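Local coordinates for dehydrogenase (Thermotoga maritima, PDB 3EZY), which catalyses the NAD(+)-dependent oxidation of myo-inositol to scyllo-inosose, with no activity on scyllo-inositol, at the interface of chains A and B and the interface of chains A and C. Sequence-based numbering; all coordinates share one arbitrary frame. Chains: chain A/B/C, Dehydrogenase.

Two neighbouring patches of chain A meet two different partners. Contact 1, with chain B, is a charge network across the interface, built from strands 145-153 and 238-245, strand 248-252 of chain B and flanking loop residues; contact 2, with chain C, is a backbone-led join at helix 128-138 and the end of strand 248-252 with the loop after it. The centres of their C-alpha atoms lie about 15 Å apart, and A:Asn254 belongs to both, its side-chain amide serving contact 1 while its backbone lines contact 2. Each interface is two-fold symmetric, so two such pairings per chain would be enough to close a four-chain assembly like the deposited one, which may well be the working form.

Contact 1: the interface of chains A and B. Residues chain A 153, 233, 235, 238, 240, 254, 273; chain B 242, 244, 248-249.
A:Arg153 and A:Arg240 converge on the carboxylate of B:Glu242, tip to tip, where strands 238-245 of two Gfo/Idh/MocA-family subunits face each other. A:Arg153 brings both terminal nitrogens to one oxygen: its NH1 lies 2.9 Å from OE2 of B:Glu242, almost along the C-O axis, and the guanidinium stands 82° to the carboxylate. A:Arg240 instead takes both oxygens end-on, with NH1 3.2 Å from OE1 of B:Glu242 and NH2 reaching OE2, which thus accepts three N-H groups. The extended chain of A:Arg153 slides past B:Phe244 in the opposite direction, so that its CD sits over the ring centre at 3.7 Å and its guanidinium stacks 11° from parallel. A:Ala233 CB touches the same ring at CE1.

B:Arg249 comes across A:Tyr235 at about a right angle. Its chain bends at chi3 (80°) and brings B:Arg249 NH1 3.2 Å from A:Asp238 OD2, above the carboxylate plane; NH2 of B:Arg249 hydrogen-bonds OH of A:Tyr273 (3.2 Å).

A:Asp238 is in turn positioned from its own side. A:Arg240 grips it side-on, NE to A:Asp238 OD1 (2.8 Å) nearly straight and NH2 to OD2, while A:Tyr235 OH gives its hydrogen to the anti lone pair of OD2 and accepts one from A:Arg153 NH1. A:Asn254 ND2 meets OD1 from above the carboxylate and also shares a water with A:Tyr273 OH and B:Arg249 NH1.

Contact 2: the interface of chains A and C. Residues chain A 128-129, 132, 252-255; chain C 258-260.
C:Thr259 wedges between A:Asn129, on helix 128-138, and A:Asp253, in the loop after strand 248-252, and its polar groups carry the hydrogen bonding. The amide oxygen OD1 of A:Asn129 accepts the backbone N of C:Thr259 at 2.9 Å, the donor standing well above the amide plane rather than on a lone pair. On the other flank one backbone bond runs from A:Asp253 N to C:Thr259 O, and the side-chain hydroxyl OG1 of C:Thr259 donates to A:Asp253 O at 2.8 Å. That hydroxyl lies between its own backbone N and carbonyl carbon (chi1 63°), which turns it toward A:Asp253 and sends the methyl CG2 toward A:Asn254 O and A:Val255. An alanine in place of A:Asn129 would probably leave the backbone N-H of C:Thr259 without its acceptor and open a gap beside the threonine hydroxyl.

Strand pairing extends the join, because A:Ala252 and C:Val260 form an antiparallel beta bridge between the subunits.

Apolar contacts fill in around it. C:Thr259 CG2 meets A:Val255 CG2 at 3.9 Å, the two side chains crossing at about a right angle. C:Val260 rests its CG2 on the backbone O of A:Asn129 (3.3 Å) and against CG of A:Lys132, whose side chain crosses it at about a right angle. C:Thr258 lies beside A:Asn129 OD1, its OG1 near A:Lys132 CB.

Within chain A, the carboxylate of A:Asp253 folds back on the loop, its OD1 2.8 Å from the backbone N of A:Asn254.

Contact 1: the interface of chains A and B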
# COMPACT_ATOMS: atom_id res chain seq x y z
N ARG A 153 -14.14 -6.07 14.26
CA ARG A 153 -14.17 -7.53 14.40
C ARG A 153 -13.04 -7.95 15.36
O ARG A 153 -11.91 -7.40 15.31
CB ARG A 153 -13.99 -8.21 13.03
CG ARG A 153 -14.77 -7.58 11.89
CD ARG A 153 -14.58 -8.30 10.54
NE ARG A 153 -15.55 -7.77 9.57
CZ ARG A 153 -15.27 -7.45 8.31
NH1 ARG A 153 -14.04 -7.64 7.79
NH2 ARG A 153 -16.26 -6.94 7.57
N ALA A 233 -12.76 -12.80 13.54
CA ALA A 233 -11.98 -12.64 12.30
C ALA A 233 -10.67 -13.41 12.48
O ALA A 233 -9.89 -13.13 13.38
CB ALA A 233 -11.72 -11.17 12.00
N TYR A 235 -7.97 -13.48 10.96
CA TYR A 235 -6.73 -12.77 10.70
C TYR A 235 -6.33 -11.80 11.80
O TYR A 235 -5.29 -11.14 11.67
CB TYR A 235 -6.76 -12.05 9.33
CG TYR A 235 -8.00 -11.18 9.09
CD1 TYR A 235 -7.97 -9.83 9.37
CD2 TYR A 235 -9.18 -11.73 8.58
CE1 TYR A 235 -9.10 -9.00 9.15
CE2 TYR A 235 -10.32 -10.93 8.39
CZ TYR A 235 -10.26 -9.56 8.66
OH TYR A 235 -11.40 -8.78 8.44
N ASP A 238 -9.78 -6.46 13.37
CA ASP A 238 -10.05 -5.64 12.22
C ASP A 238 -10.91 -4.51 12.71
O ASP A 238 -12.12 -4.71 12.90
CB ASP A 238 -10.83 -6.41 11.15
CG ASP A 238 -10.82 -5.71 9.81
OD1 ASP A 238 -10.60 -4.48 9.76
OD2 ASP A 238 -11.07 -6.37 8.79
N ARG A 240 -11.54 -0.75 11.48
CA ARG A 240 -11.28 0.33 10.56
C ARG A 240 -12.31 1.39 10.70
O ARG A 240 -13.44 1.12 11.04
CB ARG A 240 -11.27 -0.18 9.11
CG ARG A 240 -9.99 -0.97 8.75
CD ARG A 240 -10.14 -1.61 7.41
NE ARG A 240 -10.90 -2.84 7.53
CZ ARG A 240 -11.81 -3.27 6.66
NH1 ARG A 240 -12.14 -2.53 5.63
NH2 ARG A 240 -12.44 -4.43 6.84
N ASN A 254 -5.92 -0.91 10.07
CA ASN A 254 -5.26 -1.72 11.05
C ASN A 254 -3.74 -1.54 11.08
O ASN A 254 -3.13 -1.11 10.12
CB ASN A 254 -5.61 -3.20 10.82
CG ASN A 254 -7.09 -3.43 10.97
OD1 ASN A 254 -7.62 -3.20 12.04
ND2 ASN A 254 -7.78 -3.73 9.86
N TYR A 273 -1.58 -9.04 11.03
CA TYR A 273 -2.28 -7.98 11.77
C TYR A 273 -2.03 -8.20 13.24
O TYR A 273 -1.75 -9.34 13.66
CB TYR A 273 -3.80 -8.08 11.52
CG TYR A 273 -4.26 -7.64 10.14
CD1 TYR A 273 -3.44 -7.79 9.02
CD2 TYR A 273 -5.52 -7.08 9.96
CE1 TYR A 273 -3.87 -7.36 7.77
CE2 TYR A 273 -5.96 -6.66 8.75
CZ TYR A 273 -5.15 -6.78 7.65
OH TYR A 273 -5.62 -6.35 6.42
N GLU B 242 -15.81 -5.66 -0.63
CA GLU B 242 -15.13 -6.52 0.33
C GLU B 242 -16.05 -7.69 0.71
O GLU B 242 -17.28 -7.55 0.80
CB GLU B 242 -14.73 -5.71 1.59
CG GLU B 242 -14.28 -6.55 2.79
CD GLU B 242 -14.18 -5.75 4.10
OE1 GLU B 242 -14.01 -4.49 4.02
OE2 GLU B 242 -14.32 -6.39 5.18
N PHE B 244 -16.07 -10.78 3.70
CA PHE B 244 -15.43 -11.28 4.90
C PHE B 244 -16.10 -12.60 5.21
O PHE B 244 -17.34 -12.71 5.16
CB PHE B 244 -15.69 -10.29 6.03
CG PHE B 244 -15.49 -10.89 7.41
CD1 PHE B 244 -14.22 -11.22 7.84
CD2 PHE B 244 -16.60 -11.14 8.27
CE1 PHE B 244 -13.99 -11.78 9.13
CE2 PHE B 244 -16.41 -11.72 9.53
CZ PHE B 244 -15.09 -12.04 9.98
N GLY B 248 -11.26 -15.74 5.99
CA GLY B 248 -10.51 -14.50 5.83
C GLY B 248 -11.31 -13.37 5.24
O GLY B 248 -12.54 -13.37 5.33
N ARG B 249 -10.60 -12.45 4.60
CA ARG B 249 -11.21 -11.28 3.99
C ARG B 249 -10.65 -11.09 2.57
O ARG B 249 -9.48 -11.37 2.33
CB ARG B 249 -10.89 -10.04 4.86
CG ARG B 249 -11.64 -8.78 4.46
CD ARG B 249 -11.08 -7.54 5.17
NE ARG B 249 -9.86 -7.05 4.53
CZ ARG B 249 -9.01 -6.18 5.07
NH1 ARG B 249 -9.19 -5.72 6.30
NH2 ARG B 249 -7.95 -5.78 4.37
O HOH W 1 -6.91 -3.91 7.08

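Contact 2: the interface of chains A and C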
# COMPACT_ATOMS: atom_id res chain seq x y z
N ARG A 128 -4.06 6.03 18.80
CA ARG A 128 -3.45 7.13 18.07
C ARG A 128 -4.00 7.31 16.64
O ARG A 128 -4.07 8.44 16.16
CB ARG A 128 -1.91 7.01 18.01
CG ARG A 128 -1.45 5.77 17.27
CD ARG A 128 0.02 5.41 17.53
NE ARG A 128 0.92 6.19 16.69
CZ ARG A 128 1.64 7.24 17.11
NH1 ARG A 128 2.44 7.87 16.25
NH2 ARG A 128 1.57 7.64 18.39
N ASN A 129 -4.39 6.22 15.97
CA ASN A 129 -4.94 6.34 14.62
C ASN A 129 -6.35 6.94 14.56
O ASN A 129 -6.63 7.81 13.75
CB ASN A 129 -4.90 4.96 13.95
CG ASN A 129 -3.49 4.39 13.94
OD1 ASN A 129 -2.58 5.06 13.52
ND2 ASN A 129 -3.30 3.19 14.47
N LYS A 132 -6.27 10.74 15.50
CA LYS A 132 -5.79 11.56 14.42
C LYS A 132 -6.89 11.75 13.37
O LYS A 132 -7.08 12.85 12.82
CB LYS A 132 -4.52 10.94 13.81
CG LYS A 132 -4.10 11.62 12.53
CD LYS A 132 -2.93 12.63 12.66
CE LYS A 132 -2.81 13.30 13.99
NZ LYS A 132 -1.77 14.40 13.89
N ALA A 252 -8.76 5.13 8.58
CA ALA A 252 -7.69 4.67 9.50
C ALA A 252 -7.65 3.13 9.35
O ALA A 252 -8.67 2.47 9.52
CB ALA A 252 -8.01 5.09 10.95
N ASP A 253 -6.48 2.58 9.00
CA ASP A 253 -6.32 1.14 8.80
C ASP A 253 -5.85 0.42 10.09
O ASP A 253 -5.50 1.05 11.12
CB ASP A 253 -5.35 0.90 7.61
CG ASP A 253 -5.47 -0.52 6.99
OD1 ASP A 253 -6.41 -1.29 7.32
OD2 ASP A 253 -4.62 -0.86 6.14
N ASN A 254 -5.92 -0.91 10.07
CA ASN A 254 -5.26 -1.72 11.05
C ASN A 254 -3.74 -1.54 11.08
O ASN A 254 -3.13 -1.11 10.12
CB ASN A 254 -5.61 -3.20 10.82
CG ASN A 254 -7.09 -3.43 10.97
OD1 ASN A 254 -7.62 -3.20 12.04
ND2 ASN A 254 -7.78 -3.73 9.86
N VAL A 255 -3.16 -1.91 12.23
CA VAL A 255 -1.72 -1.92 12.42
C VAL A 255 -1.20 -3.34 12.14
O VAL A 255 -1.86 -4.34 12.49
CB VAL A 255 -1.43 -1.46 13.87
CG1 VAL A 255 0.01 -1.67 14.24
CG2 VAL A 255 -1.89 0.03 14.08
N THR C 258 1.16 7.22 11.63
CA THR C 258 -0.22 6.82 11.85
C THR C 258 -0.61 5.92 10.66
O THR C 258 0.14 5.82 9.69
CB THR C 258 -0.97 8.15 11.85
OG1 THR C 258 -1.36 8.57 13.17
CG2 THR C 258 -1.89 8.32 10.82
N THR C 259 -1.75 5.23 10.76
CA THR C 259 -2.29 4.46 9.63
C THR C 259 -3.37 5.23 8.86
O THR C 259 -4.11 4.66 8.06
CB THR C 259 -2.89 3.10 10.13
OG1 THR C 259 -4.00 3.37 11.00
CG2 THR C 259 -1.87 2.32 10.88
N VAL C 260 -3.45 6.54 9.09
CA VAL C 260 -4.49 7.31 8.48
C VAL C 260 -4.10 7.73 7.05
O VAL C 260 -2.92 7.99 6.78
CB VAL C 260 -4.78 8.56 9.32
CG1 VAL C 260 -5.86 9.45 8.67
CG2 VAL C 260 -5.18 8.16 10.78